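Local structure of endoglucanase (Clostridium thermocellum, 2E4T) at residues D11-T16 with N462-S467. The protein hydrolyses internal beta-1,4-glucosidic bonds of cellulose and xyloglucan as the family 44 catalytic part of a longer multidomain cellulase. Residues are numbered along the deposited sequence; the frame is centred on the assembly and turned at random. Where two conformers were deposited one is given.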
loop_
_atom_site.group_PDB
_atom_site.type_symbol
_atom_site.label_atom_id
_atom_site.label_comp_id
_atom_site.label_asym_id
_atom_site.label_seq_id
_atom_site.Cartn_x
_atom_site.Cartn_y
_atom_site.Cartn_z
ATOM N N ASP A 11 24.712 10.317 -16.547
ATOM C CA ASP A 11 23.877 11.033 -17.484
ATOM C C ASP A 11 22.394 10.721 -17.219
ATOM O O ASP A 11 22.028 9.549 -17.049
ATOM C CB ASP A 11 24.190 10.595 -18.900
ATOM C CG ASP A 11 25.605 10.963 -19.314
ATOM O OD1 ASP A 11 26.109 12.004 -18.865
ATOM O OD2 ASP A 11 26.244 10.219 -20.061
ATOM N N ILE A 12 21.565 11.762 -17.204
ATOM C CA ILE A 12 20.121 11.631 -17.057
ATOM C C ILE A 12 19.504 12.210 -18.349
ATOM O O ILE A 12 19.764 13.362 -18.698
ATOM C CB ILE A 12 19.581 12.384 -15.845
ATOM C CG1 ILE A 12 20.276 12.073 -14.501
ATOM C CG2 ILE A 12 18.054 12.208 -15.762
ATOM C CD1 ILE A 12 20.078 10.689 -14.008
ATOM N N ARG A 13 18.679 11.398 -19.030
ATOM C CA ARG A 13 18.080 11.818 -20.291
ATOM C C ARG A 13 16.558 11.748 -20.131
ATOM O O ARG A 13 16.017 10.679 -19.837
ATOM C CB ARG A 13 18.516 10.899 -21.422
ATOM C CG ARG A 13 20.047 10.919 -21.566
ATOM C CD ARG A 13 20.556 10.134 -22.756
ATOM N NE ARG A 13 19.755 10.299 -23.973
ATOM C CZ ARG A 13 19.896 11.275 -24.875
ATOM N NH1 ARG A 13 20.810 12.238 -24.728
ATOM N NH2 ARG A 13 19.100 11.291 -25.941
ATOM N N ILE A 14 15.891 12.876 -20.327
ATOM C CA ILE A 14 14.430 12.975 -20.157
ATOM C C ILE A 14 13.813 13.382 -21.488
ATOM O O ILE A 14 14.371 14.239 -22.202
ATOM C CB ILE A 14 14.098 14.012 -19.078
ATOM C CG1 ILE A 14 14.579 13.504 -17.724
ATOM C CG2 ILE A 14 12.614 14.361 -19.047
ATOM C CD1 ILE A 14 14.618 14.532 -16.628
ATOM N N ASP A 15 12.668 12.779 -21.830
ATOM C CA ASP A 15 11.915 13.225 -23.018
ATOM C C ASP A 15 10.485 13.414 -22.568
ATOM O O ASP A 15 9.777 12.435 -22.261
ATOM C CB ASP A 15 12.032 12.212 -24.129
ATOM C CG ASP A 15 11.252 12.604 -25.393
ATOM O OD1 ASP A 15 10.436 13.538 -25.329
ATOM O OD2 ASP A 15 11.484 11.932 -26.426
ATOM N N THR A 16 10.083 14.669 -22.418
ATOM C CA THR A 16 8.765 14.965 -21.852
ATOM C C THR A 16 7.615 14.546 -22.761
ATOM O O THR A 16 6.477 14.534 -22.292
ATOM C CB THR A 16 8.602 16.435 -21.491
ATOM O OG1 THR A 16 8.623 17.183 -22.697
ATOM C CG2 THR A 16 9.681 16.917 -20.588
ATOM N N ASN A 462 24.686 14.910 -15.380
ATOM C CA ASN A 462 24.530 15.710 -16.612
ATOM C C ASN A 462 23.150 15.439 -17.193
ATOM O O ASN A 462 22.894 14.309 -17.647
ATOM C CB ASN A 462 25.605 15.310 -17.630
ATOM C CG ASN A 462 26.991 15.710 -17.175
ATOM O OD1 ASN A 462 27.169 16.746 -16.532
ATOM N ND2 ASN A 462 27.970 14.840 -17.416
ATOM N N PHE A 463 22.278 16.435 -17.134
ATOM C CA PHE A 463 20.920 16.327 -17.643
ATOM C C PHE A 463 20.808 16.789 -19.074
ATOM O O PHE A 463 21.343 17.847 -19.438
ATOM C CB PHE A 463 19.973 17.198 -16.814
ATOM C CG PHE A 463 19.558 16.602 -15.493
ATOM C CD1 PHE A 463 18.331 15.954 -15.403
ATOM C CD2 PHE A 463 20.380 16.622 -14.376
ATOM C CE1 PHE A 463 17.882 15.400 -14.203
ATOM C CE2 PHE A 463 19.902 16.081 -13.157
ATOM C CZ PHE A 463 18.654 15.485 -13.110
ATOM N N SER A 464 20.055 16.024 -19.876
ATOM C CA SER A 464 19.684 16.422 -21.234
ATOM C C SER A 464 18.186 16.166 -21.359
ATOM O O SER A 464 17.743 15.020 -21.114
ATOM C CB SER A 464 20.444 15.558 -22.249
ATOM O OG SER A 464 21.830 15.705 -22.151
ATOM N N ILE A 465 17.428 17.194 -21.700
ATOM C CA ILE A 465 15.966 17.133 -21.710
ATOM C C ILE A 465 15.455 17.497 -23.099
ATOM O O ILE A 465 15.856 18.537 -23.657
ATOM C CB ILE A 465 15.402 18.076 -20.660
ATOM C CG1 ILE A 465 15.909 17.669 -19.276
ATOM C CG2 ILE A 465 13.874 18.077 -20.702
ATOM C CD1 ILE A 465 15.708 18.734 -18.207
ATOM N N ASP A 466 14.556 16.670 -23.636
ATOM C CA ASP A 466 13.789 17.000 -24.817
ATOM C C ASP A 466 12.397 17.435 -24.367
ATOM O O ASP A 466 11.683 16.619 -23.768
ATOM C CB ASP A 466 13.738 15.789 -25.725
ATOM C CG ASP A 466 15.088 15.390 -26.299
ATOM O OD1 ASP A 466 16.034 16.195 -26.396
ATOM O OD2 ASP A 466 15.190 14.222 -26.717
ATOM N N SER A 467 11.988 18.675 -24.635
ATOM C CA SER A 467 10.700 19.196 -24.202
ATOM C C SER A 467 10.160 20.184 -25.150
ATOM O O SER A 467 10.945 20.741 -25.904
ATOM C CB SER A 467 10.860 19.892 -22.870
ATOM O OG SER A 467 9.637 20.522 -22.524
#
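A parallel pairing of the N-terminal strand 8-22 with strand 459-466 lies in the beta-sheet domain that accompanies the TIM-like barrel, and Asp11 to Asp15 pair with Asn462 to Asp466 residue for residue across it. Five backbone hydrogen bonds join the strands, using the NH and CO of Ile12 and Ile14 and the NH of Thr16 on one side, and the carbonyls of Asn462, Ser464 and Asp466 with the amides of Ser464 and Asp466 on the other; the bond from Asp466 N to Ile14 O measures 2.8 Å. CA-H...O contacts fill in between, among them Ile465 CA to Ile14 O at 3.3 Å.

Ile12, Ile14, Phe463 and Ile465 share the buried face. Phe463 CG stands anti to its carbonyl carbon (chi1 -79°), and the ring lies alongside Ile12. There Ile12 CB sits over one ring face, offset toward the rim and 4.0 Å from the centroid, a CH-pi contact, while Ile12 CG2 meets Phe463 CE1 at 3.6 Å. Ile14 CD1 reaches the ring edge, 4.2 Å from the same CE1, and Ile14 CB packs on Ile465 CG1. Ile448 of strand 442-452 touches both Ile14 and Phe463, and the Phe463 ring stacks with Phe500.

The other face is polar. Asp11 OD1 approaches Asn462 CB at 3.6 Å, with Asn462 OD1 hydrogen-bonded to Thr501. Asp15 and Asp466 bring their OD2 atoms within 4.4 Å, their carboxylate planes 80° apart; Asp15 OD1 bonds to Ser17. Such proximity would be expected to raise their pKa values somewhat. The pairing thus joins chain segments distant in sequence through a backbone ladder, with an apolar face buried and a polar, partly exposed face on the other side.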